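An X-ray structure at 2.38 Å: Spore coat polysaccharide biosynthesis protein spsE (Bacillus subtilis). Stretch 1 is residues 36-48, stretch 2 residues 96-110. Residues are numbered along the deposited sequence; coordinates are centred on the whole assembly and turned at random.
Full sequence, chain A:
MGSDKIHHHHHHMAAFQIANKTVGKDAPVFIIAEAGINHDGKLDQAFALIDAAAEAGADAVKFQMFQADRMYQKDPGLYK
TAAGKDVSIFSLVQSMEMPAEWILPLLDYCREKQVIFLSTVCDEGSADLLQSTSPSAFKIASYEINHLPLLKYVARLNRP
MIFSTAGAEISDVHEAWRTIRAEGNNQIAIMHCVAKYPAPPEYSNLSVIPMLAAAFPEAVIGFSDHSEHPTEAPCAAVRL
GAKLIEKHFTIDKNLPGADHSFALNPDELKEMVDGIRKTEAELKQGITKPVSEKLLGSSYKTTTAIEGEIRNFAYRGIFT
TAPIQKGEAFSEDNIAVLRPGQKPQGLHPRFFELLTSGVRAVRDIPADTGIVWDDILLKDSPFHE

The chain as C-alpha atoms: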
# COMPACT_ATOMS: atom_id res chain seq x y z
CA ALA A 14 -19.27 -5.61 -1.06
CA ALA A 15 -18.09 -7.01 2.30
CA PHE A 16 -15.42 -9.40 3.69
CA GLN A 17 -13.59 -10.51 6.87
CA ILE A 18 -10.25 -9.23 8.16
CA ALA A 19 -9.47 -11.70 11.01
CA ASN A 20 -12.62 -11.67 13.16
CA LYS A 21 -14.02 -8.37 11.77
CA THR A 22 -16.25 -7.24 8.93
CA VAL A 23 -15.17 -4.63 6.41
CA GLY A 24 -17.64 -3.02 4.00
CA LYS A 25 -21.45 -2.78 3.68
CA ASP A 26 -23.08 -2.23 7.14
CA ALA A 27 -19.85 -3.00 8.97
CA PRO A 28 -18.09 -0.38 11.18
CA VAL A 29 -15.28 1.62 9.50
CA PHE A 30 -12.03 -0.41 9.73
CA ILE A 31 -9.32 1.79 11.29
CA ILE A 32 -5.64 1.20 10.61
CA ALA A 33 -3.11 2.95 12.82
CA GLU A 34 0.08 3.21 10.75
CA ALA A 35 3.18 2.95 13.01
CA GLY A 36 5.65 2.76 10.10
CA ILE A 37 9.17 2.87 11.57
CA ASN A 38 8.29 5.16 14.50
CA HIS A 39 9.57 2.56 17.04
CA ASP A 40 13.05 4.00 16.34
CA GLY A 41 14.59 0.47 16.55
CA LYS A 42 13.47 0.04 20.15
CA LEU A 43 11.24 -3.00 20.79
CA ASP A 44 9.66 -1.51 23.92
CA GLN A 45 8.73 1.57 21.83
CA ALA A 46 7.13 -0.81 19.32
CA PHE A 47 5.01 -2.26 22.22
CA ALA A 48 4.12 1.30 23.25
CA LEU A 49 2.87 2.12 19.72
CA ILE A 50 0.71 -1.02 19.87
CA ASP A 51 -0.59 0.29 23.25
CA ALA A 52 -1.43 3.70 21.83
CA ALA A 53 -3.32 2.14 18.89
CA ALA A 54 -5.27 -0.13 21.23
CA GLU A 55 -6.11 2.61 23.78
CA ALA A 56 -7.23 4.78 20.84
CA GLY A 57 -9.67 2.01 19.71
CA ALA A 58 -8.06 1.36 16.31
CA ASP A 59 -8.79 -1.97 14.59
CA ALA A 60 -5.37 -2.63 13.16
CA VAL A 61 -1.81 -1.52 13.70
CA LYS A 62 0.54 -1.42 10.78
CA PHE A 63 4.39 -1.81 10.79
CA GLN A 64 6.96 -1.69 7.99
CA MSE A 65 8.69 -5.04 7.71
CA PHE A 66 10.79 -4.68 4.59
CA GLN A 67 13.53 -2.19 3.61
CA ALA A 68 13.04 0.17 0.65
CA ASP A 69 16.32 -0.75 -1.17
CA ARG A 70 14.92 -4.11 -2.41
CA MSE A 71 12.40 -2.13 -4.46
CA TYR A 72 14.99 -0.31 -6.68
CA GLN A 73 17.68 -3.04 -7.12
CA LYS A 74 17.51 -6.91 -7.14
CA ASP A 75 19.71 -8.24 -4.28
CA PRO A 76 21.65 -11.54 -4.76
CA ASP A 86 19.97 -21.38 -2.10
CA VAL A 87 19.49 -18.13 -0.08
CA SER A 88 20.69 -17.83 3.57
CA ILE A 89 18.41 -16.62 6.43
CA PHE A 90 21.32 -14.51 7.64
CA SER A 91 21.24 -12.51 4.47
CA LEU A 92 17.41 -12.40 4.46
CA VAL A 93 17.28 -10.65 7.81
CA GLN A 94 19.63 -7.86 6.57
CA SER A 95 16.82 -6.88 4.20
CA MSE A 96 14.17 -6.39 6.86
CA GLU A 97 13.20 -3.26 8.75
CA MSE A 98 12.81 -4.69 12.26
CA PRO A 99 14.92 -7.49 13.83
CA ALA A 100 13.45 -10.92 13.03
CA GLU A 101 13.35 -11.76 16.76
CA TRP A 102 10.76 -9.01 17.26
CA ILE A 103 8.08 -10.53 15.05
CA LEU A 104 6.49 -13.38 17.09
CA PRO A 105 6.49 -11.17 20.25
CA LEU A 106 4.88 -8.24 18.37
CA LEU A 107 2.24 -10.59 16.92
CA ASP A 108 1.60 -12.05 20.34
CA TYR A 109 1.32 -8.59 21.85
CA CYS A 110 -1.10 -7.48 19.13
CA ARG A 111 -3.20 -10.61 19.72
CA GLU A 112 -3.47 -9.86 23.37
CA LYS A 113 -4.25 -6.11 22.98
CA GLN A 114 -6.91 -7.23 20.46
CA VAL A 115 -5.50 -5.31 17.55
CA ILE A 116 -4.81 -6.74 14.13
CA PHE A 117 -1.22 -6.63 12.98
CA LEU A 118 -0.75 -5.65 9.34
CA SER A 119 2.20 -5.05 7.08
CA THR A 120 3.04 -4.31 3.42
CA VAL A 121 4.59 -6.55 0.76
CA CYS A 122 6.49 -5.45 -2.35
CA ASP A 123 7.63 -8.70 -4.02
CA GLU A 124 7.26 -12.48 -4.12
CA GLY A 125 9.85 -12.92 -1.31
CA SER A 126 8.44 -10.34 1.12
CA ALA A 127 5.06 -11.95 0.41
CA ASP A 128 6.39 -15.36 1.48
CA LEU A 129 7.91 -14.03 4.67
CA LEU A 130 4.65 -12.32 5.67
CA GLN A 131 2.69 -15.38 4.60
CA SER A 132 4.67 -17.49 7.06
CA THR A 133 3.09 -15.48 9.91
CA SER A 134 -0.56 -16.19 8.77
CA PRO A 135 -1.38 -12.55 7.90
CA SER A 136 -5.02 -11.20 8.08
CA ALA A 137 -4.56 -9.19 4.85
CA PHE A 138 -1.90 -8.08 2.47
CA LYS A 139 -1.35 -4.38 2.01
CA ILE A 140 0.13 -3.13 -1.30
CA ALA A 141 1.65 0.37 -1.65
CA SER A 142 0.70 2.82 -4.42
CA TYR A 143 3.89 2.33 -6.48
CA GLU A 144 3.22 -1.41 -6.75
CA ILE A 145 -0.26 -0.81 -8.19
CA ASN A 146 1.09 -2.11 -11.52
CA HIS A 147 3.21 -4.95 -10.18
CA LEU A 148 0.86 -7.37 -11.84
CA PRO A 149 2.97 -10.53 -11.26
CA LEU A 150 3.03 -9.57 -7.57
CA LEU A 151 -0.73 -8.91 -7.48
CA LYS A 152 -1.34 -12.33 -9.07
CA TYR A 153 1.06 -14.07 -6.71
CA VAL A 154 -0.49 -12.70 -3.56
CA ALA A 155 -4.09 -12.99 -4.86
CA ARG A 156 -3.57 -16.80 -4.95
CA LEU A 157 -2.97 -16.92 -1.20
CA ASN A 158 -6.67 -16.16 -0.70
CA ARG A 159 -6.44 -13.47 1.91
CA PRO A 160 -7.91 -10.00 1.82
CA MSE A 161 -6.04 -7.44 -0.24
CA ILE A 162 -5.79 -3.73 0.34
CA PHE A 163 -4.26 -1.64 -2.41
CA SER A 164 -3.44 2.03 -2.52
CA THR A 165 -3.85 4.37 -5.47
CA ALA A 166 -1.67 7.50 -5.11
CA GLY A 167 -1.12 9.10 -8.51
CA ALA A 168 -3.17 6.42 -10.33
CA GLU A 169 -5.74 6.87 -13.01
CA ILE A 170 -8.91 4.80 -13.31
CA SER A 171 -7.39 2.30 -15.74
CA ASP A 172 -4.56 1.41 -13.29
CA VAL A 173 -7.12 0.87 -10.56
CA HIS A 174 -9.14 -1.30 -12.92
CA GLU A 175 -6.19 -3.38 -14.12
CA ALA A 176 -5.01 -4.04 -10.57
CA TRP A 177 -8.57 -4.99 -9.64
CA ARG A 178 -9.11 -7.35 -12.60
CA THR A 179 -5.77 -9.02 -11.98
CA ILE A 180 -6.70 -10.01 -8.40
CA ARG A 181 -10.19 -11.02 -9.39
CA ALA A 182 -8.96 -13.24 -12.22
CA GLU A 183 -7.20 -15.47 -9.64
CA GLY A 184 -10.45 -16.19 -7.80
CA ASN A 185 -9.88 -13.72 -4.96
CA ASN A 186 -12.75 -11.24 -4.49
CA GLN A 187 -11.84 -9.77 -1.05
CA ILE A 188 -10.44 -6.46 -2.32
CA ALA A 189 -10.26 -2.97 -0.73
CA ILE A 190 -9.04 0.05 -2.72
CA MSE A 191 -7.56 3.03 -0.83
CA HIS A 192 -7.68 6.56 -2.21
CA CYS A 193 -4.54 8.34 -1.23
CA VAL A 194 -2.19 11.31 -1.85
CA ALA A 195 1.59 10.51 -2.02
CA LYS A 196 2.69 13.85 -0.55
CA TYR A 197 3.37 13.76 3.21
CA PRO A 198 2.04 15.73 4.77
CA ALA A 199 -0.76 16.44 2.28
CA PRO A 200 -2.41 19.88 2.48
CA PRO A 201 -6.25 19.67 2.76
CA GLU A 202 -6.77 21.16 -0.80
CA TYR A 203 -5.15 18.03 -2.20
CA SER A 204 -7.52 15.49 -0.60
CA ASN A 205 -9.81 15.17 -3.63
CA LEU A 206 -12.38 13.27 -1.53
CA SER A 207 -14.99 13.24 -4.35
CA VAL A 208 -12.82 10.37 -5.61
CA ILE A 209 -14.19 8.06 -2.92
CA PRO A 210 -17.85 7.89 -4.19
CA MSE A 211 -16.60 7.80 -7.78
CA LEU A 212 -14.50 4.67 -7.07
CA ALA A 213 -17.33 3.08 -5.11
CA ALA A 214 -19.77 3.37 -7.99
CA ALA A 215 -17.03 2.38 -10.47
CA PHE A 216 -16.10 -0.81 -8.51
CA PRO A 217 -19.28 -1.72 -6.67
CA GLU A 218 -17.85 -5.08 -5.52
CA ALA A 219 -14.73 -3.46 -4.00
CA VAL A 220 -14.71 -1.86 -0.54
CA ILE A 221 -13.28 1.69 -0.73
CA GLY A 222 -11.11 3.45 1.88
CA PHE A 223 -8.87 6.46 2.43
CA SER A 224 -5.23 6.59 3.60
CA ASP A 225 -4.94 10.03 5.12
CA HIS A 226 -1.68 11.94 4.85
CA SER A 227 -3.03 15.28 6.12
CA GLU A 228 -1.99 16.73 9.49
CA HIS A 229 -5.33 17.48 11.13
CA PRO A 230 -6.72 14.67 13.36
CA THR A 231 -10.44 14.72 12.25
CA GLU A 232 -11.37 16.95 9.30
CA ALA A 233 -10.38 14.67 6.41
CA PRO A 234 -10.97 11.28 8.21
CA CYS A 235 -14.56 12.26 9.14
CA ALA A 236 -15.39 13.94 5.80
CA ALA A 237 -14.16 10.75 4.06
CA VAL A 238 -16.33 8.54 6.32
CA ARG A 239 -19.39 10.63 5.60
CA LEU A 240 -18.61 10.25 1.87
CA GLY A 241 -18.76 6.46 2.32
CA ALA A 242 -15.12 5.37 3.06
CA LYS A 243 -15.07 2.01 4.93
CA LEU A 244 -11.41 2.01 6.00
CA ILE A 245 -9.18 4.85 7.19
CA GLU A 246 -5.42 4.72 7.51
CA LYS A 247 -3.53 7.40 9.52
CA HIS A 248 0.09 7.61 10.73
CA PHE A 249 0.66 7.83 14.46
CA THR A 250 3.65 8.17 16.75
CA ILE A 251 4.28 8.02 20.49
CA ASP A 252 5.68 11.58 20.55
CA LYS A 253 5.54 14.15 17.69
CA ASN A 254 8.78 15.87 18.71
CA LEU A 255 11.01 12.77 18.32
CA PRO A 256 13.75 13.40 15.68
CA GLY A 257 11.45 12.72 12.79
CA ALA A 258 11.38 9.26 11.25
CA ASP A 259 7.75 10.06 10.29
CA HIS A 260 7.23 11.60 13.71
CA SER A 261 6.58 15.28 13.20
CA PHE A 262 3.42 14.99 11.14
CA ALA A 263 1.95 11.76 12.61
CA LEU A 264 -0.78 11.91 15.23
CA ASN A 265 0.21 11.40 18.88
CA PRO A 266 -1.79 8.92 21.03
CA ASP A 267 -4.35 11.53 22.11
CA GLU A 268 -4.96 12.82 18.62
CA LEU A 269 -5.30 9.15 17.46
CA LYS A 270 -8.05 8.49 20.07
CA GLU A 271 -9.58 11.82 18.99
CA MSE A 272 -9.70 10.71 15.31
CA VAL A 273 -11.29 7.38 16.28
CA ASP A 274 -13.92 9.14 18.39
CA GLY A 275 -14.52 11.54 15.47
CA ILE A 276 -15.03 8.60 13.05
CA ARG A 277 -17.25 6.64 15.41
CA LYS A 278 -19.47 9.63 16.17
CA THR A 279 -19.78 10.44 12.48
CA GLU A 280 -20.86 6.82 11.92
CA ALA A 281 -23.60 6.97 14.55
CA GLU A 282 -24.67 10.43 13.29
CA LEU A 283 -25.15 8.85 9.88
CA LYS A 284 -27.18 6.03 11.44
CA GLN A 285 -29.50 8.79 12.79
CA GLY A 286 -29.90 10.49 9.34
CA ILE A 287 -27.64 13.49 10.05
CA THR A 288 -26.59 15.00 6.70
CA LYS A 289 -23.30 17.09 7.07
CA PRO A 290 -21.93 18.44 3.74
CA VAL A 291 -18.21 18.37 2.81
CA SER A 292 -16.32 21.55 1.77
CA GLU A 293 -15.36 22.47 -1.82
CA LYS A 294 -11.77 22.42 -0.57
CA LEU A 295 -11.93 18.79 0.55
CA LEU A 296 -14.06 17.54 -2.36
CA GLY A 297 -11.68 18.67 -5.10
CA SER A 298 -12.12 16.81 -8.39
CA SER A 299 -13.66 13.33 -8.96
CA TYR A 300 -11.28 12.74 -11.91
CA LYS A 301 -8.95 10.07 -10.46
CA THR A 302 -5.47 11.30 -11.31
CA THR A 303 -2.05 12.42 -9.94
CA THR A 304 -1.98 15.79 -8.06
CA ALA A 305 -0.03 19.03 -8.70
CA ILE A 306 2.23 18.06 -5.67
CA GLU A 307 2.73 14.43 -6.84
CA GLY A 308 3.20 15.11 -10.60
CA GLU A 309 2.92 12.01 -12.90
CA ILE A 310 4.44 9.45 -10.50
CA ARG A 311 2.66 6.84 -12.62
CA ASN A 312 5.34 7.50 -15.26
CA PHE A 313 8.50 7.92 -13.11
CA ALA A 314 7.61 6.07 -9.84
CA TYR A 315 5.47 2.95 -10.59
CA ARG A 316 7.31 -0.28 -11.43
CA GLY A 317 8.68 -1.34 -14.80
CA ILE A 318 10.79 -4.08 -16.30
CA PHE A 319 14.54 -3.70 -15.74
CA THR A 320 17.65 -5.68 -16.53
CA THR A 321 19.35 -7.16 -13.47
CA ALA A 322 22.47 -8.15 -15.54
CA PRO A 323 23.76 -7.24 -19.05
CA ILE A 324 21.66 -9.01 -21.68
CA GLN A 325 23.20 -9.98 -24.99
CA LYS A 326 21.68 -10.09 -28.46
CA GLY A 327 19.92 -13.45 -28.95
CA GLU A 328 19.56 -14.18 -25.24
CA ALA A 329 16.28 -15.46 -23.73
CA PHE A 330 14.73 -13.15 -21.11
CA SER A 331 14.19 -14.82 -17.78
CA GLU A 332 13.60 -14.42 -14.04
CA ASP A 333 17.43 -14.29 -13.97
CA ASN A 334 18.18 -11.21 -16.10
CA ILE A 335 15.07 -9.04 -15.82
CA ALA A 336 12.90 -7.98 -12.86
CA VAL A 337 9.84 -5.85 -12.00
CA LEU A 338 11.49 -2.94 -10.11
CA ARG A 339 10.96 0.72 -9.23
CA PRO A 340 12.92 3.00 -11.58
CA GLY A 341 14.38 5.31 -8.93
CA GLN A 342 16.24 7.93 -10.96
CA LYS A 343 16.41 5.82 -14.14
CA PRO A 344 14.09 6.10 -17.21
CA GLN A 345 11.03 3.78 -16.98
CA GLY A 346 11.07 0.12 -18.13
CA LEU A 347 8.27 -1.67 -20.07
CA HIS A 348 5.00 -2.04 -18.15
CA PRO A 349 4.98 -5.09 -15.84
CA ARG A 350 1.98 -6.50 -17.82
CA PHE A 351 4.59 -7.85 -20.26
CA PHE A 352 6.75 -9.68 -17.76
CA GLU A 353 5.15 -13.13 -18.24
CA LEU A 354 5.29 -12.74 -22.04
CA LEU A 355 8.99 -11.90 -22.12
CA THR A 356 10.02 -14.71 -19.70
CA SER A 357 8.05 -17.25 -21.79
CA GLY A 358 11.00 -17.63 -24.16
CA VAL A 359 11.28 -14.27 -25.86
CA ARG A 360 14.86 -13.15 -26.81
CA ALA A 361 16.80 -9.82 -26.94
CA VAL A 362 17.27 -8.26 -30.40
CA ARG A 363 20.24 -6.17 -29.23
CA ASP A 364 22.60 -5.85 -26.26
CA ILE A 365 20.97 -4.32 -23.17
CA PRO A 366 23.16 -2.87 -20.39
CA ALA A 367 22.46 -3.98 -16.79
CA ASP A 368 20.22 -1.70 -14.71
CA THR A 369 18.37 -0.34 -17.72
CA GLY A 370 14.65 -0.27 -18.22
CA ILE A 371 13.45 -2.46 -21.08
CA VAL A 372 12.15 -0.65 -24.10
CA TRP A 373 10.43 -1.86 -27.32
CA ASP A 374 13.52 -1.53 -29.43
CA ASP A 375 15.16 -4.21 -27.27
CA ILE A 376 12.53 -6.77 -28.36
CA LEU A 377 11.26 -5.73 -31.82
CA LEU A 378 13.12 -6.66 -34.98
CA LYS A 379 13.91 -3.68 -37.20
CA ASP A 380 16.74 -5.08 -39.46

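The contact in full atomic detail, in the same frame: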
# COMPACT_ATOMS: atom_id res chain seq x y z
N GLY A 36 4.53 2.57 11.01
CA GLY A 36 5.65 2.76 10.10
C GLY A 36 6.96 2.24 10.67
O GLY A 36 7.12 1.03 10.89
N ILE A 37 7.90 3.16 10.90
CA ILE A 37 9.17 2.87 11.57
C ILE A 37 9.35 3.68 12.86
O ILE A 37 10.43 3.72 13.42
CB ILE A 37 10.40 3.07 10.62
CG1 ILE A 37 10.57 4.53 10.18
CG2 ILE A 37 10.34 2.13 9.44
CD1 ILE A 37 11.95 4.78 9.49
N ASN A 38 8.26 4.27 13.34
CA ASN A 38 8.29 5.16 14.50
C ASN A 38 8.62 4.51 15.86
O ASN A 38 8.52 5.15 16.90
CB ASN A 38 6.97 5.94 14.61
CG ASN A 38 6.79 6.98 13.49
OD1 ASN A 38 7.71 7.29 12.74
ND2 ASN A 38 5.58 7.54 13.40
N HIS A 39 9.04 3.24 15.84
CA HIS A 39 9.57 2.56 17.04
C HIS A 39 11.05 2.88 17.29
O HIS A 39 11.62 2.48 18.30
CB HIS A 39 9.40 1.05 16.88
CG HIS A 39 9.90 0.52 15.58
ND1 HIS A 39 11.24 0.45 15.27
CD2 HIS A 39 9.25 0.03 14.50
CE1 HIS A 39 11.40 -0.07 14.07
NE2 HIS A 39 10.21 -0.33 13.57
N ASP A 40 11.67 3.55 16.32
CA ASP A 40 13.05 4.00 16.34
C ASP A 40 14.07 2.88 16.65
O ASP A 40 15.09 3.14 17.26
CB ASP A 40 13.20 5.18 17.32
CG ASP A 40 12.51 6.46 16.83
OD1 ASP A 40 12.31 6.65 15.59
OD2 ASP A 40 12.14 7.37 17.63
N GLY A 41 13.76 1.65 16.25
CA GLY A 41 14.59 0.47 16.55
C GLY A 41 14.58 -0.01 17.99
O GLY A 41 15.44 -0.76 18.41
N LYS A 42 13.60 0.44 18.76
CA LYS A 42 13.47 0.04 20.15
C LYS A 42 12.19 -0.78 20.31
O LYS A 42 11.07 -0.24 20.10
CB LYS A 42 13.44 1.27 21.05
CG LYS A 42 14.66 2.17 20.88
CD LYS A 42 14.94 2.96 22.15
CE LYS A 42 14.38 4.37 22.08
NZ LYS A 42 15.02 5.12 20.97
N LEU A 43 12.36 -2.05 20.67
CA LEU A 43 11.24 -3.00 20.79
C LEU A 43 10.18 -2.57 21.80
O LEU A 43 8.99 -2.76 21.57
CB LEU A 43 11.74 -4.41 21.14
CG LEU A 43 10.66 -5.46 21.47
CD1 LEU A 43 9.70 -5.70 20.30
CD2 LEU A 43 11.26 -6.78 21.96
N ASP A 44 10.61 -1.99 22.91
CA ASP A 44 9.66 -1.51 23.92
C ASP A 44 8.82 -0.34 23.38
O ASP A 44 7.66 -0.19 23.77
CB ASP A 44 10.36 -1.14 25.23
CG ASP A 44 11.62 -0.30 25.00
OD1 ASP A 44 12.62 -0.84 24.47
OD2 ASP A 44 11.69 0.91 25.31
N GLN A 45 9.42 0.46 22.49
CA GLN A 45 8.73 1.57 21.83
C GLN A 45 7.74 1.03 20.81
O GLN A 45 6.69 1.64 20.58
CB GLN A 45 9.72 2.54 21.18
CG GLN A 45 9.12 3.94 20.89
CD GLN A 45 10.17 4.96 20.47
OE1 GLN A 45 11.12 5.23 21.21
NE2 GLN A 45 10.02 5.53 19.29
N ALA A 46 8.08 -0.10 20.19
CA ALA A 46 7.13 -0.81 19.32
C ALA A 46 5.89 -1.28 20.12
O ALA A 46 4.76 -1.07 19.67
CB ALA A 46 7.78 -1.96 18.59
N PHE A 47 6.11 -1.87 21.31
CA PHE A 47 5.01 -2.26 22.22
C PHE A 47 4.18 -1.06 22.64
O PHE A 47 2.96 -1.18 22.79
CB PHE A 47 5.50 -2.99 23.49
CG PHE A 47 6.11 -4.36 23.24
CD1 PHE A 47 5.58 -5.22 22.29
CD2 PHE A 47 7.19 -4.80 24.01
CE1 PHE A 47 6.14 -6.48 22.07
CE2 PHE A 47 7.75 -6.07 23.79
CZ PHE A 47 7.23 -6.91 22.82
N ALA A 48 4.84 0.08 22.84
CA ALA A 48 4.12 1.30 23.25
C ALA A 48 3.23 1.84 22.11
O ALA A 48 2.13 2.35 22.36
CB ALA A 48 5.10 2.35 23.75
N MSE A 96 15.39 -6.68 6.16
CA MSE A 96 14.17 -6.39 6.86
C MSE A 96 14.28 -5.17 7.71
O MSE A 96 15.36 -4.82 8.12
CB MSE A 96 13.82 -7.58 7.69
CG MSE A 96 13.06 -8.57 6.88
SE MSE A 96 12.78 -10.11 7.93
CE MSE A 96 11.65 -9.24 9.48
N GLU A 97 13.16 -4.49 7.98
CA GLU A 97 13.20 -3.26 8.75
C GLU A 97 13.40 -3.49 10.22
O GLU A 97 14.21 -2.80 10.82
CB GLU A 97 11.98 -2.36 8.53
CG GLU A 97 12.25 -1.20 7.58
CD GLU A 97 13.15 -0.14 8.17
OE1 GLU A 97 13.10 0.06 9.41
OE2 GLU A 97 13.91 0.52 7.41
N MSE A 98 12.66 -4.42 10.83
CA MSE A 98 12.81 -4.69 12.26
C MSE A 98 13.54 -6.02 12.44
O MSE A 98 13.44 -6.88 11.57
CB MSE A 98 11.45 -4.79 12.93
CG MSE A 98 10.57 -3.58 12.78
SE MSE A 98 8.73 -3.95 13.39
CE MSE A 98 8.13 -5.10 11.82
N PRO A 99 14.26 -6.19 13.55
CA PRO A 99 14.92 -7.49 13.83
C PRO A 99 13.93 -8.66 13.83
O PRO A 99 12.87 -8.58 14.44
CB PRO A 99 15.51 -7.29 15.23
CG PRO A 99 15.72 -5.82 15.32
CD PRO A 99 14.52 -5.21 14.62
N ALA A 100 14.29 -9.74 13.13
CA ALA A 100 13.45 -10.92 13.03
C ALA A 100 12.97 -11.47 14.38
O ALA A 100 11.88 -12.07 14.46
CB ALA A 100 14.17 -11.99 12.24
N GLU A 101 13.75 -11.26 15.44
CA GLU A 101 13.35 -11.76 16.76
C GLU A 101 12.23 -10.96 17.40
O GLU A 101 11.71 -11.37 18.46
CB GLU A 101 14.53 -11.95 17.72
CG GLU A 101 15.30 -10.70 18.11
CD GLU A 101 16.48 -10.36 17.19
OE1 GLU A 101 16.63 -10.96 16.08
OE2 GLU A 101 17.26 -9.46 17.59
N TRP A 102 11.87 -9.84 16.78
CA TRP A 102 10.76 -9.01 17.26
C TRP A 102 9.40 -9.59 16.90
O TRP A 102 8.45 -9.43 17.66
CB TRP A 102 10.81 -7.62 16.66
CG TRP A 102 11.80 -6.67 17.25
CD1 TRP A 102 12.90 -6.96 18.02
CD2 TRP A 102 11.80 -5.25 17.08
NE1 TRP A 102 13.57 -5.81 18.35
CE2 TRP A 102 12.92 -4.74 17.78
CE3 TRP A 102 10.99 -4.34 16.39
CZ2 TRP A 102 13.22 -3.37 17.82
CZ3 TRP A 102 11.29 -2.99 16.44
CH2 TRP A 102 12.40 -2.52 17.14
N ILE A 103 9.32 -10.28 15.77
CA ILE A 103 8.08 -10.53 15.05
C ILE A 103 7.04 -11.38 15.80
O ILE A 103 5.89 -10.96 15.94
CB ILE A 103 8.38 -11.08 13.63
CG1 ILE A 103 9.29 -10.10 12.85
CG2 ILE A 103 7.10 -11.36 12.86
CD1 ILE A 103 8.68 -8.68 12.58
N LEU A 104 7.42 -12.56 16.28
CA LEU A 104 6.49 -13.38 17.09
C LEU A 104 5.98 -12.64 18.34
O LEU A 104 4.76 -12.55 18.54
CB LEU A 104 7.07 -14.77 17.42
CG LEU A 104 7.38 -15.61 16.16
CD1 LEU A 104 7.74 -17.06 16.48
CD2 LEU A 104 6.24 -15.58 15.12
N PRO A 105 6.89 -12.07 19.15
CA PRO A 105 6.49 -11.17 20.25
C PRO A 105 5.53 -10.04 19.84
O PRO A 105 4.51 -9.86 20.50
CB PRO A 105 7.81 -10.60 20.75
CG PRO A 105 8.80 -11.66 20.42
CD PRO A 105 8.36 -12.25 19.12
N LEU A 106 5.84 -9.28 18.78
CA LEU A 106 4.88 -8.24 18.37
C LEU A 106 3.51 -8.84 18.09
O LEU A 106 2.49 -8.33 18.60
CB LEU A 106 5.35 -7.45 17.16
CG LEU A 106 6.42 -6.37 17.37
CD1 LEU A 106 6.78 -5.81 16.01
CD2 LEU A 106 5.96 -5.26 18.30
N LEU A 107 3.48 -9.92 17.31
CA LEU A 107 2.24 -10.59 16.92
C LEU A 107 1.47 -11.06 18.14
O LEU A 107 0.27 -10.81 18.27
CB LEU A 107 2.52 -11.72 15.92
CG LEU A 107 2.44 -11.32 14.42
CD1 LEU A 107 3.07 -9.95 14.09
CD2 LEU A 107 3.02 -12.41 13.53
N ASP A 108 2.17 -11.73 19.05
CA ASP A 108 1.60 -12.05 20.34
C ASP A 108 1.03 -10.84 21.06
O ASP A 108 -0.06 -10.91 21.62
CB ASP A 108 2.67 -12.69 21.20
CG ASP A 108 2.42 -14.16 21.40
OD1 ASP A 108 1.30 -14.51 21.85
OD2 ASP A 108 3.30 -15.02 21.16
N TYR A 109 1.76 -9.74 21.09
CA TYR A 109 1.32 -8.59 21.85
C TYR A 109 0.11 -7.90 21.20
O TYR A 109 -0.74 -7.35 21.89
CB TYR A 109 2.46 -7.61 22.04
CG TYR A 109 2.17 -6.57 23.09
CD1 TYR A 109 1.94 -6.95 24.41
CD2 TYR A 109 2.13 -5.22 22.77
CE1 TYR A 109 1.66 -6.01 25.40
CE2 TYR A 109 1.87 -4.26 23.75
CZ TYR A 109 1.64 -4.67 25.07
OH TYR A 109 1.36 -3.76 26.05
N CYS A 110 0.07 -7.93 19.87
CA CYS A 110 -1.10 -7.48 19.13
C CYS A 110 -2.31 -8.34 19.47
O CYS A 110 -3.38 -7.81 19.73
CB CYS A 110 -0.84 -7.55 17.64
SG CYS A 110 0.22 -6.24 17.02

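The two stretches meet through shape rather than polar bonding: no hydrogen bond crosses between them, and packing of mostly apolar surfaces buries 588 Å² in total. Helices 43-48 and 103-110 run in nearly the same direction, their axes 22° apart and 10.7 Å at closest approach, a gap filled by side chains.

The main bump is Trp102. Its indole reaches into a hollow formed by the two overlapping turns that precede helix 43-48 and by the first turn of that helix. The tip of the six-membered ring abuts backbone, with CH2 3.4 Å from Gly41 C, while Leu43 covers one face, its CB lying 3.8 Å from the centroid of the five-membered ring of Trp102. The positive phi of Gly41 favours glycine by itself; a CB there would point away from stretch 2. The Trp102 edge also points at the face of His39, with ring planes at 78° and CZ3 3.6 Å from His39 ND1. A bond within the turn, from Gly41 N to His39 ND1 (3.0 Å), helps fix the imidazole. Met98 packs beside the same ring, its CG 3.4 Å from His39 NE2 and its selenium approaching obliquely.

Farther along the helices, the CA-to-CB bond of Leu106 points sideways, but the end of its side chain comes nearer to stretch 1. Its CD2 sits among Ala46 CB (3.8 Å), Phe47 CE1 (4.0 Å) and Leu43 CD1 (4.3 Å), and Ala46 CB also touches the indole, 4.2 Å from Trp102 CZ3. Phe47 in turn lies against Pro105, Leu106 and Tyr109. The edge of its ring faces the Pro105 carbonyl, with CE1 4.1 Å from Pro105 O, and its CD1 comes within 3.5 Å of Tyr109 CD2. The Phe47 and Tyr109 rings meet obliquely at 59°. At the other end, Ile37 CG2 rests 3.5 Å from Glu97 OE1, a peripheral contact.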